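Local structure of coenzyme Q-binding protein COQ10 START domain-containing protein (Deinococcus radiodurans R1, 3GGN) at residues Val60-Glu65 with Pro81-Glu86. The protein is of unknown function but, as a START-like member of the polyketide cyclase and lipid transport family, probably binds a hydrophobic ligand. Numbering follows the deposited sequence.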
loop_
_atom_site.group_PDB
_atom_site.type_symbol
_atom_site.label_atom_id
_atom_site.label_comp_id
_atom_site.label_asym_id
_atom_site.label_seq_id
_atom_site.Cartn_x
_atom_site.Cartn_y
_atom_site.Cartn_z
ATOM N N VAL B 60 13.119 -15.606 8.300
ATOM C CA VAL B 60 13.270 -16.894 7.632
ATOM C C VAL B 60 13.211 -16.725 6.114
ATOM O O VAL B 60 12.293 -16.097 5.588
ATOM C CB VAL B 60 12.161 -17.874 8.067
ATOM C CG1 VAL B 60 12.292 -19.189 7.304
ATOM C CG2 VAL B 60 12.246 -18.114 9.566
ATOM N N SER B 61 14.194 -17.289 5.419
ATOM C CA SER B 61 14.248 -17.193 3.966
ATOM C C SER B 61 14.471 -18.547 3.305
ATOM O O SER B 61 14.958 -19.494 3.922
ATOM C CB SER B 61 15.348 -16.212 3.531
ATOM O OG SER B 61 16.639 -16.777 3.653
ATOM N N TRP B 62 14.094 -18.634 2.038
ATOM C CA TRP B 62 14.245 -19.864 1.282
ATOM C C TRP B 62 14.342 -19.499 -0.188
ATOM O O TRP B 62 14.050 -18.370 -0.578
ATOM C CB TRP B 62 13.037 -20.775 1.512
ATOM C CG TRP B 62 11.759 -20.206 0.984
ATOM C CD1 TRP B 62 11.254 -20.352 -0.274
ATOM C CD2 TRP B 62 10.843 -19.361 1.689
ATOM N NE1 TRP B 62 10.080 -19.652 -0.398
ATOM C CE2 TRP B 62 9.804 -19.034 0.793
ATOM C CE3 TRP B 62 10.800 -18.847 2.994
ATOM C CZ2 TRP B 62 8.728 -18.213 1.156
ATOM C CZ3 TRP B 62 9.730 -18.028 3.357
ATOM C CH2 TRP B 62 8.709 -17.721 2.437
ATOM N N GLU B 63 14.761 -20.458 -0.997
ATOM C CA GLU B 63 14.885 -20.235 -2.420
ATOM C C GLU B 63 13.649 -20.813 -3.098
ATOM O O GLU B 63 13.130 -21.856 -2.686
ATOM C CB GLU B 63 16.141 -20.929 -2.946
ATOM C CG GLU B 63 16.600 -20.443 -4.306
ATOM C CD GLU B 63 17.886 -21.113 -4.751
ATOM O OE1 GLU B 63 18.809 -21.237 -3.914
ATOM O OE2 GLU B 63 17.974 -21.504 -5.935
ATOM N N ALA B 64 13.172 -20.128 -4.131
ATOM C CA ALA B 64 12.010 -20.594 -4.875
ATOM C C ALA B 64 12.266 -20.452 -6.373
ATOM O O ALA B 64 13.244 -19.828 -6.791
ATOM C CB ALA B 64 10.781 -19.796 -4.478
ATOM N N GLU B 65 11.384 -21.035 -7.176
ATOM C CA GLU B 65 11.511 -20.958 -8.627
ATOM C C GLU B 65 10.143 -20.750 -9.278
ATOM O O GLU B 65 9.129 -21.223 -8.769
ATOM C CB GLU B 65 12.140 -22.248 -9.168
ATOM C CG GLU B 65 11.155 -23.391 -9.360
ATOM C CD GLU B 65 11.818 -24.688 -9.832
ATOM O OE1 GLU B 65 12.830 -24.627 -10.569
ATOM O OE2 GLU B 65 11.310 -25.774 -9.472
ATOM N N PRO B 81 13.259 -27.916 -2.885
ATOM C CA PRO B 81 13.381 -28.911 -1.812
ATOM C C PRO B 81 14.422 -28.439 -0.792
ATOM O O PRO B 81 15.451 -27.870 -1.164
ATOM C CB PRO B 81 13.842 -30.172 -2.550
ATOM C CG PRO B 81 13.377 -29.961 -3.967
ATOM C CD PRO B 81 13.625 -28.492 -4.190
ATOM N N GLY B 82 14.150 -28.671 0.489
ATOM C CA GLY B 82 15.078 -28.260 1.531
ATOM C C GLY B 82 14.759 -26.887 2.099
ATOM O O GLY B 82 15.344 -26.469 3.096
ATOM N N ALA B 83 13.825 -26.184 1.462
ATOM C CA ALA B 83 13.434 -24.849 1.903
ATOM C C ALA B 83 12.952 -24.860 3.350
ATOM O O ALA B 83 12.201 -25.751 3.756
ATOM C CB ALA B 83 12.330 -24.300 0.990
ATOM N N ARG B 84 13.385 -23.869 4.124
ATOM C CA ARG B 84 12.981 -23.774 5.524
ATOM C C ARG B 84 11.463 -23.788 5.629
ATOM O O ARG B 84 10.901 -24.300 6.596
ATOM C CB ARG B 84 13.502 -22.483 6.164
ATOM C CG ARG B 84 15.014 -22.387 6.305
ATOM C CD ARG B 84 15.380 -21.156 7.122
ATOM N NE ARG B 84 16.821 -21.010 7.302
ATOM C CZ ARG B 84 17.657 -20.559 6.371
ATOM N NH1 ARG B 84 17.201 -20.202 5.177
ATOM N NH2 ARG B 84 18.955 -20.463 6.636
ATOM N N ILE B 85 10.805 -23.218 4.625
ATOM C CA ILE B 85 9.353 -23.154 4.605
ATOM C C ILE B 85 8.828 -23.597 3.254
ATOM O O ILE B 85 9.179 -23.026 2.227
ATOM C CB ILE B 85 8.848 -21.719 4.876
ATOM C CG1 ILE B 85 9.385 -21.228 6.221
ATOM C CG2 ILE B 85 7.321 -21.685 4.877
ATOM C CD1 ILE B 85 8.999 -22.110 7.389
ATOM N N GLU B 86 7.997 -24.628 3.267
ATOM C CA GLU B 86 7.403 -25.138 2.044
ATOM C C GLU B 86 6.275 -24.194 1.658
ATOM O O GLU B 86 5.414 -23.869 2.478
ATOM C CB GLU B 86 6.834 -26.540 2.271
ATOM C CG GLU B 86 7.880 -27.612 2.546
ATOM C CD GLU B 86 7.296 -28.828 3.245
ATOM O OE1 GLU B 86 6.308 -29.401 2.737
ATOM O OE2 GLU B 86 7.831 -29.210 4.307
HETATM O O HOH W 1 15.356 -22.357 3.291
#
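Trp62 and Ile85 meet where a strand of the antiparallel sheet of this Bet v 1-like (START-type) domain passes the loop linking strands 74-79 and 86-95, a worked example of a loop covering a strand through side chains more than through paired backbones. CG of Trp62 lies between the backbone N and the carbonyl carbon (chi1 65°), and the indole presents one face to Ile85. CB of Ile85 rests over that face, 3.9 Å from CE3 of Trp62, and the backbone O of Ile85 stands above the same ring system, offset toward its rim. At the root of the ring, CB of Ala83 comes to 3.6 Å from CB of Trp62. An alanine in place of Trp62 would keep the CB-to-CB touch with Ala83 but would probably open a gap beside Ile85 and leave Trp49, on strand 46-52, without its ring partner. Beside the indole, CG1 of Val60, anti to its own backbone N, fits between two loop side chains, 3.7 Å from CG1 of Ile85 and equally far from CD of Arg84. The Arg84 chain is extended from CG to NE, and its CG and CD touch the O of Ser61. Its NH1 donates to Ser61 O at 2.7 Å; the acceptor lies near the guanidinium plane, at the edge, while the bond is bent (140° at the hydrogen) and the donor tilts 34° from the carbonyl plane. A water gives the same carbonyl a second partner: it donates to Ser61 O at 3.0 Å and accepts from the backbone N of Arg84.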